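PDB 4MTE: zinc uptake regulation protein from Escherichia coli, which represses zinc-uptake genes such as znuACB by binding their operators with zinc as cofactor. Local coordinates for residues Thr97-Ile102 with Val136-His140; Ile16-Val22 with Phe69-Phe75; Leu87-Phe91 with Val109-Cys113. All blocks are in the same frame, centred on the assembly; numbering follows the deposited sequence.

Interaction 1 of 3, residues Thr97-Ile102 with Val136-His140; sequences TSAMFI and VIEAH
The imidazole of H140 carries I102 CD1 over one of its faces, a CH-pi contact with the methyl carbon 4.1 Å from the centroid of the H140 ring. I102 and H140 are paired residues of the parallel ladder, and their side chains lie next to each other, pointing the same way. I102 sends CG1 beside its own backbone N and carries on nearly extended (chi2 163°), which brings CD1 over the CE1 and NE2 part of the ring. On that ring ND1 is hydrogen-bonded to D104 and NE2 to S81, two bonds that should fix its rotation. The other flat group, the F101 ring, meets the methyl of A139 obliquely, F101 CD1 lying 3.8 Å from A139 CB, while its partner in an edge-to-face pair is F130 of the second subunit. On the same side of the sheet as F101, A99 CB rests against I137 CG2 at 3.8 Å.

Between the two layers of side chains the backbones pair in parallel, with short axes 4.6 Å apart and 19° from exact alignment. M100 is held through both its N and its O: M100 N donates to I137 O at 2.9 Å, and M100 O accepts from A139 N at 2.7 Å in an almost straight bond. I102 N then reaches A139 O at 2.8 Å, with a more bent N-H (144°).

The strand 99-103 is the middle member of its sheet, flanked by 109-112 on one side and 131-140 on the other. Beyond 131-140 a strand of the second subunit continues the sheet in antiparallel fashion, M121 of that subunit packs on A99, F101, I137 and A139, and strand 76-79 touches M100, I102 and E138 from the other face.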
# COMPACT_ATOMS: atom_id res chain seq x y z
N THR D 97 -21.57 26.43 -13.56
CA THR D 97 -20.16 26.27 -13.21
C THR D 97 -20.06 26.53 -11.71
O THR D 97 -20.88 27.27 -11.16
CB THR D 97 -19.26 27.26 -13.96
OG1 THR D 97 -17.89 27.02 -13.61
CG2 THR D 97 -19.62 28.71 -13.63
N SER D 98 -19.07 25.94 -11.06
CA SER D 98 -18.94 26.11 -9.62
C SER D 98 -17.50 25.96 -9.14
O SER D 98 -16.69 25.29 -9.78
CB SER D 98 -19.81 25.09 -8.89
OG SER D 98 -19.32 23.77 -9.08
N ALA D 99 -17.22 26.60 -8.01
CA ALA D 99 -15.94 26.45 -7.34
C ALA D 99 -16.20 25.87 -5.95
O ALA D 99 -17.03 26.37 -5.20
CB ALA D 99 -15.24 27.80 -7.23
N MET D 100 -15.49 24.79 -5.63
CA MET D 100 -15.64 24.12 -4.35
C MET D 100 -14.63 24.67 -3.36
O MET D 100 -13.43 24.70 -3.63
CB MET D 100 -15.44 22.62 -4.50
CG MET D 100 -16.45 21.95 -5.41
SD MET D 100 -18.10 21.92 -4.69
CE MET D 100 -19.06 21.36 -6.09
N PHE D 101 -15.12 25.13 -2.21
CA PHE D 101 -14.24 25.56 -1.13
C PHE D 101 -14.22 24.49 -0.05
O PHE D 101 -15.25 24.14 0.50
CB PHE D 101 -14.69 26.91 -0.58
CG PHE D 101 -14.47 28.04 -1.53
CD1 PHE D 101 -13.36 28.86 -1.41
CD2 PHE D 101 -15.36 28.28 -2.56
CE1 PHE D 101 -13.15 29.89 -2.30
CE2 PHE D 101 -15.15 29.31 -3.45
CZ PHE D 101 -14.05 30.12 -3.32
N ILE D 102 -13.01 23.99 0.22
CA ILE D 102 -12.80 22.78 0.99
C ILE D 102 -11.95 23.04 2.22
O ILE D 102 -10.84 23.57 2.11
CB ILE D 102 -12.07 21.71 0.14
CG1 ILE D 102 -12.85 21.41 -1.15
CG2 ILE D 102 -11.82 20.43 0.94
CD1 ILE D 102 -12.02 20.70 -2.21
N VAL D 136 -12.57 22.57 -13.48
CA VAL D 136 -12.44 22.04 -12.13
C VAL D 136 -11.79 23.12 -11.27
O VAL D 136 -10.60 23.40 -11.39
CB VAL D 136 -11.58 20.76 -12.09
CG1 VAL D 136 -11.45 20.24 -10.67
CG2 VAL D 136 -12.17 19.70 -13.02
N ILE D 137 -12.59 23.73 -10.40
CA ILE D 137 -12.09 24.73 -9.47
C ILE D 137 -12.33 24.24 -8.05
O ILE D 137 -13.47 24.10 -7.61
CB ILE D 137 -12.77 26.10 -9.66
CG1 ILE D 137 -12.95 26.41 -11.15
CG2 ILE D 137 -11.96 27.19 -8.97
CD1 ILE D 137 -14.32 26.05 -11.68
N GLU D 138 -11.24 23.96 -7.36
CA GLU D 138 -11.30 23.45 -6.00
C GLU D 138 -10.28 24.17 -5.14
O GLU D 138 -9.08 24.18 -5.45
CB GLU D 138 -11.06 21.94 -5.98
CG GLU D 138 -12.10 21.16 -6.78
CD GLU D 138 -11.81 19.67 -6.82
OE1 GLU D 138 -10.88 19.22 -6.13
OE2 GLU D 138 -12.53 18.95 -7.55
N ALA D 139 -10.76 24.79 -4.07
CA ALA D 139 -9.92 25.58 -3.18
C ALA D 139 -9.76 24.85 -1.85
O ALA D 139 -10.73 24.34 -1.29
CB ALA D 139 -10.52 26.96 -2.96
N HIS D 140 -8.52 24.80 -1.36
CA HIS D 140 -8.22 24.18 -0.07
C HIS D 140 -7.78 25.23 0.93
O HIS D 140 -7.13 26.21 0.58
CB HIS D 140 -7.13 23.12 -0.24
CG HIS D 140 -7.58 21.92 -1.00
ND1 HIS D 140 -8.04 20.77 -0.39
CD2 HIS D 140 -7.66 21.69 -2.33
CE1 HIS D 140 -8.37 19.88 -1.31
NE2 HIS D 140 -8.15 20.41 -2.49

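Interaction 2 of 3, residues Ile16-Val22 with Phe69-Phe75; sequences ICAQRNV and FLLEQGF
C17 SG enters the hollow between two aromatic rings, meeting both at their edges. It lies 3.5 Å from F75 CE2, almost exactly in the plane of the F75 ring, and 4.0 Å from F69 CZ, so one thiol makes two sulfur-aromatic contacts. The F69 side chain starts anti to its backbone N (chi1 174°), and this carries the far rim of the ring out to the sulfur and to V22. There V22 CG2 approaches F69 CZ obliquely at 4.0 Å, while the other branch, CG1, abuts the Q73 amide nitrogen.

Q73 is the principal bump from the opposite segment. Its chain bends at chi2 (-54°), and its aliphatic part separates the rings: CG sits over a face of F69 and CB over a face of F75, each displaced toward the rim. The amide then turns to R20, whose chain slides past in the opposite direction. R20 NH1 binds two oxygens of the same residue. From R20 NH1 to Q73 O is 3.0 Å, the straighter bond (163°), which uses a lone pair in the carbonyl plane; from R20 NH1 to Q73 OE1 is 2.7 Å, a more bent bond tilted out of the guanidinium plane. I16 CG2 packs over the centre of one guanidinium face and also reaches the edge of F75, so the guanidinium is held at its edge by Q73 O and on one face by I16.

L24 touches both C17 and F69, and R28 adds a cation-pi contact to F69. Both segments leave their helices through Schellman motifs, at N21 and at G74, so the contact joins two C-terminal helix ends. It belongs to the helical part of the winged-helix DNA-binding domain characteristic of Fur-family repressors, tying helix 6-20 to helix 60-72 just before the chain enters the wing strands.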
# COMPACT_ATOMS: atom_id res chain seq x y z
N ILE D 16 -37.56 16.16 -11.26
CA ILE D 16 -36.71 16.39 -12.42
C ILE D 16 -36.43 15.08 -13.15
O ILE D 16 -36.47 15.03 -14.38
CB ILE D 16 -35.37 17.08 -12.05
CG1 ILE D 16 -35.61 18.56 -11.77
CG2 ILE D 16 -34.33 16.94 -13.17
CD1 ILE D 16 -34.40 19.32 -11.25
N CYS D 17 -36.16 14.01 -12.41
CA CYS D 17 -35.97 12.71 -13.03
C CYS D 17 -37.25 12.26 -13.72
O CYS D 17 -37.21 11.70 -14.81
CB CYS D 17 -35.53 11.67 -11.99
SG CYS D 17 -33.82 11.88 -11.46
N ALA D 18 -38.39 12.51 -13.08
CA ALA D 18 -39.68 12.21 -13.71
C ALA D 18 -39.83 12.97 -15.02
O ALA D 18 -40.30 12.42 -16.02
CB ALA D 18 -40.82 12.55 -12.76
N GLN D 19 -39.43 14.24 -15.03
CA GLN D 19 -39.51 15.06 -16.24
C GLN D 19 -38.61 14.56 -17.37
O GLN D 19 -38.94 14.71 -18.55
CB GLN D 19 -39.18 16.52 -15.91
CG GLN D 19 -40.27 17.24 -15.13
CD GLN D 19 -39.88 18.65 -14.73
OE1 GLN D 19 -38.73 18.93 -14.42
NE2 GLN D 19 -40.86 19.55 -14.73
N ARG D 20 -37.48 13.96 -17.01
CA ARG D 20 -36.50 13.51 -18.00
C ARG D 20 -36.71 12.06 -18.42
O ARG D 20 -35.99 11.55 -19.27
CB ARG D 20 -35.08 13.66 -17.44
CG ARG D 20 -34.65 15.08 -17.17
CD ARG D 20 -33.33 15.08 -16.42
NE ARG D 20 -32.79 16.42 -16.23
CZ ARG D 20 -31.81 16.71 -15.39
NH1 ARG D 20 -31.26 15.77 -14.64
NH2 ARG D 20 -31.38 17.96 -15.28
N ASN D 21 -37.70 11.41 -17.82
CA ASN D 21 -37.94 9.99 -18.04
C ASN D 21 -36.68 9.16 -17.76
O ASN D 21 -36.30 8.31 -18.55
CB ASN D 21 -38.44 9.73 -19.47
CG ASN D 21 -39.83 10.29 -19.71
OD1 ASN D 21 -40.70 10.20 -18.84
ND2 ASN D 21 -40.04 10.87 -20.88
N VAL D 22 -36.05 9.44 -16.62
CA VAL D 22 -34.98 8.60 -16.10
C VAL D 22 -35.44 8.08 -14.74
O VAL D 22 -36.25 8.72 -14.07
CB VAL D 22 -33.65 9.36 -15.97
CG1 VAL D 22 -33.17 9.82 -17.35
CG2 VAL D 22 -33.78 10.54 -15.01
N PHE D 69 -24.97 7.65 -12.07
CA PHE D 69 -26.29 8.19 -12.41
C PHE D 69 -26.48 9.61 -11.88
O PHE D 69 -26.81 10.53 -12.63
CB PHE D 69 -27.39 7.28 -11.86
CG PHE D 69 -28.78 7.83 -12.04
CD1 PHE D 69 -29.47 7.63 -13.22
CD2 PHE D 69 -29.39 8.54 -11.02
CE1 PHE D 69 -30.75 8.14 -13.38
CE2 PHE D 69 -30.66 9.05 -11.18
CZ PHE D 69 -31.34 8.85 -12.36
N LEU D 70 -26.27 9.77 -10.57
CA LEU D 70 -26.45 11.07 -9.91
C LEU D 70 -25.53 12.13 -10.51
O LEU D 70 -25.90 13.30 -10.61
CB LEU D 70 -26.18 10.93 -8.41
CG LEU D 70 -27.11 9.98 -7.66
CD1 LEU D 70 -26.58 9.70 -6.26
CD2 LEU D 70 -28.53 10.53 -7.61
N LEU D 71 -24.33 11.72 -10.91
CA LEU D 71 -23.38 12.63 -11.54
C LEU D 71 -23.89 13.03 -12.91
O LEU D 71 -23.84 14.20 -13.29
CB LEU D 71 -22.02 11.96 -11.69
CG LEU D 71 -21.16 11.92 -10.43
CD1 LEU D 71 -20.06 10.87 -10.57
CD2 LEU D 71 -20.57 13.29 -10.15
N GLU D 72 -24.37 12.05 -13.66
CA GLU D 72 -24.89 12.29 -15.00
C GLU D 72 -26.09 13.22 -14.96
O GLU D 72 -26.22 14.11 -15.80
CB GLU D 72 -25.26 10.97 -15.67
CG GLU D 72 -25.55 11.09 -17.16
CD GLU D 72 -25.85 9.75 -17.80
OE1 GLU D 72 -25.76 8.71 -17.10
OE2 GLU D 72 -26.18 9.73 -19.01
N GLN D 73 -26.97 13.03 -13.98
CA GLN D 73 -28.15 13.89 -13.84
C GLN D 73 -27.84 15.22 -13.15
O GLN D 73 -28.70 16.09 -13.05
CB GLN D 73 -29.27 13.14 -13.10
CG GLN D 73 -29.77 11.90 -13.83
CD GLN D 73 -30.20 12.19 -15.26
OE1 GLN D 73 -30.84 13.21 -15.53
NE2 GLN D 73 -29.85 11.30 -16.18
N GLY D 74 -26.61 15.37 -12.66
CA GLY D 74 -26.14 16.65 -12.17
C GLY D 74 -26.51 16.97 -10.73
O GLY D 74 -26.40 18.13 -10.31
N PHE D 75 -26.92 15.96 -9.98
CA PHE D 75 -27.29 16.15 -8.58
C PHE D 75 -26.06 16.13 -7.68
O PHE D 75 -26.08 16.68 -6.58
CB PHE D 75 -28.26 15.05 -8.14
CG PHE D 75 -29.48 14.95 -9.00
CD1 PHE D 75 -30.05 16.09 -9.54
CD2 PHE D 75 -30.06 13.72 -9.27
CE1 PHE D 75 -31.17 16.01 -10.33
CE2 PHE D 75 -31.18 13.64 -10.07
CZ PHE D 75 -31.74 14.78 -10.60

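Interaction 3 of 3, residues Leu87-Phe91 with Val109-Cys113; sequences LCHLF and VKEEC. With ZN (zinc ion), chain N.
E111 reaches across to C88 and L90 with an extended side chain that ends on a zinc ion. From CB the chain sets out with CG anti to the backbone N (chi1 -169°) and stays stretched through chi2. E111 CG passes L90 CD1 at 3.8 Å. The carboxylate carbon, E111 CD, meets the same methyl more closely, 3.6 Å from L90 CD1, as the leucine comes in from the opposite direction. At the tip both oxygens bind the zinc ion, E111 OE1 at 2.0 Å and E111 OE2 at 2.1 Å, making the carboxylate a bidentate ligand. E111 OE2 also comes within 3.3 Å of C88 SG, a spacing that follows from their sharing the metal.

C88 supplies the other ligand here, C88 SG lying 2.2 Å from the zinc ion. C88 SG also accepts a weak hydrogen bond from L90 N, 3.3 Å away, which may help to orient the sulfur. L90 thus serves twice, through its backbone at the sulfur and through its methyl against the carboxylate.

H77 and H96 complete the coordination. The result is a two-histidine, one-cysteine, one-glutamate zinc site joining the DNA-binding domain to the sheet of the dimerisation domain, in keeping with the regulatory metal sites of Fur-family repressors.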
# COMPACT_ATOMS: atom_id res chain seq x y z
N LEU D 87 -23.11 16.48 -2.70
CA LEU D 87 -24.38 16.91 -3.25
C LEU D 87 -24.24 18.31 -3.84
O LEU D 87 -23.53 19.15 -3.28
CB LEU D 87 -25.45 16.91 -2.16
CG LEU D 87 -26.88 17.24 -2.59
CD1 LEU D 87 -27.44 16.15 -3.50
CD2 LEU D 87 -27.77 17.42 -1.37
N CYS D 88 -24.89 18.54 -4.97
CA CYS D 88 -24.97 19.88 -5.55
C CYS D 88 -26.15 20.62 -4.93
O CYS D 88 -27.28 20.12 -4.95
CB CYS D 88 -25.15 19.79 -7.06
SG CYS D 88 -25.49 21.37 -7.84
N HIS D 89 -25.89 21.80 -4.39
CA HIS D 89 -26.94 22.62 -3.78
C HIS D 89 -27.38 23.72 -4.74
O HIS D 89 -27.86 24.77 -4.32
CB HIS D 89 -26.43 23.24 -2.48
CG HIS D 89 -26.01 22.23 -1.45
ND1 HIS D 89 -26.89 21.69 -0.54
CD2 HIS D 89 -24.81 21.66 -1.21
CE1 HIS D 89 -26.24 20.83 0.23
NE2 HIS D 89 -24.98 20.79 -0.16
N LEU D 90 -27.21 23.47 -6.04
CA LEU D 90 -27.47 24.47 -7.07
C LEU D 90 -28.03 23.88 -8.36
O LEU D 90 -27.88 24.48 -9.42
CB LEU D 90 -26.17 25.21 -7.41
CG LEU D 90 -25.43 25.95 -6.29
CD1 LEU D 90 -24.08 26.43 -6.81
CD2 LEU D 90 -26.25 27.12 -5.77
N PHE D 91 -28.66 22.71 -8.29
CA PHE D 91 -29.19 22.07 -9.50
C PHE D 91 -30.65 22.43 -9.75
O PHE D 91 -31.24 21.98 -10.73
CB PHE D 91 -28.98 20.55 -9.46
CG PHE D 91 -29.76 19.83 -8.39
CD1 PHE D 91 -31.14 19.68 -8.49
CD2 PHE D 91 -29.12 19.28 -7.30
CE1 PHE D 91 -31.85 19.02 -7.51
CE2 PHE D 91 -29.83 18.61 -6.32
CZ PHE D 91 -31.19 18.48 -6.43
N VAL D 109 -17.49 21.35 2.77
CA VAL D 109 -17.26 22.01 1.49
C VAL D 109 -18.42 22.91 1.09
O VAL D 109 -19.58 22.59 1.36
CB VAL D 109 -16.98 20.99 0.35
CG1 VAL D 109 -15.77 20.13 0.69
CG2 VAL D 109 -18.21 20.13 0.09
N LYS D 110 -18.10 24.03 0.44
CA LYS D 110 -19.12 24.93 -0.08
C LYS D 110 -19.03 25.05 -1.59
O LYS D 110 -17.97 25.38 -2.13
CB LYS D 110 -18.98 26.32 0.56
CG LYS D 110 -19.95 26.58 1.71
CD LYS D 110 -21.36 26.90 1.22
CE LYS D 110 -21.44 28.30 0.61
NZ LYS D 110 -22.85 28.71 0.33
N GLU D 111 -20.14 24.76 -2.27
CA GLU D 111 -20.24 25.02 -3.70
C GLU D 111 -20.70 26.46 -3.90
O GLU D 111 -21.79 26.83 -3.47
CB GLU D 111 -21.21 24.06 -4.41
CG GLU D 111 -21.08 24.19 -5.93
CD GLU D 111 -22.07 23.39 -6.76
OE1 GLU D 111 -22.01 23.51 -7.98
OE2 GLU D 111 -22.92 22.64 -6.24
N GLU D 112 -19.85 27.26 -4.55
CA GLU D 112 -20.17 28.66 -4.81
C GLU D 112 -19.99 28.97 -6.29
O GLU D 112 -18.95 28.68 -6.87
CB GLU D 112 -19.28 29.57 -3.95
CG GLU D 112 -19.21 29.14 -2.49
CD GLU D 112 -18.96 30.30 -1.54
OE1 GLU D 112 -19.66 31.34 -1.67
OE2 GLU D 112 -18.08 30.18 -0.67
N CYS D 113 -21.01 29.58 -6.88
CA CYS D 113 -20.99 29.91 -8.30
C CYS D 113 -19.92 30.95 -8.58
O CYS D 113 -19.49 31.67 -7.68
CB CYS D 113 -22.36 30.43 -8.74
SG CYS D 113 -22.49 30.69 -10.52
ZN ZN N . -23.46 22.21 -8.26

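Interactions 1 and 3 are largely buried and share a sheet: strand 99-103 pairs with 131-140 in interaction 1 and lies next to 109-112, which carries the glutamate of interaction 3, the two contacts being linked by F101 O to K110 N. Interaction 2 is partly buried, lies about 23 Å from interaction 1 between centres, and joins helix ends. Backbone hydrogen bonds and apolar packing hold the first, aromatic edges and a hydrogen-bonded, exposed arginine the second, metal coordination the third. Residue F75 connects 69-75 with 87-91, its O probably bonding to C88 N, so the helix-end contact is tied to the loop that carries the zinc-binding cysteine.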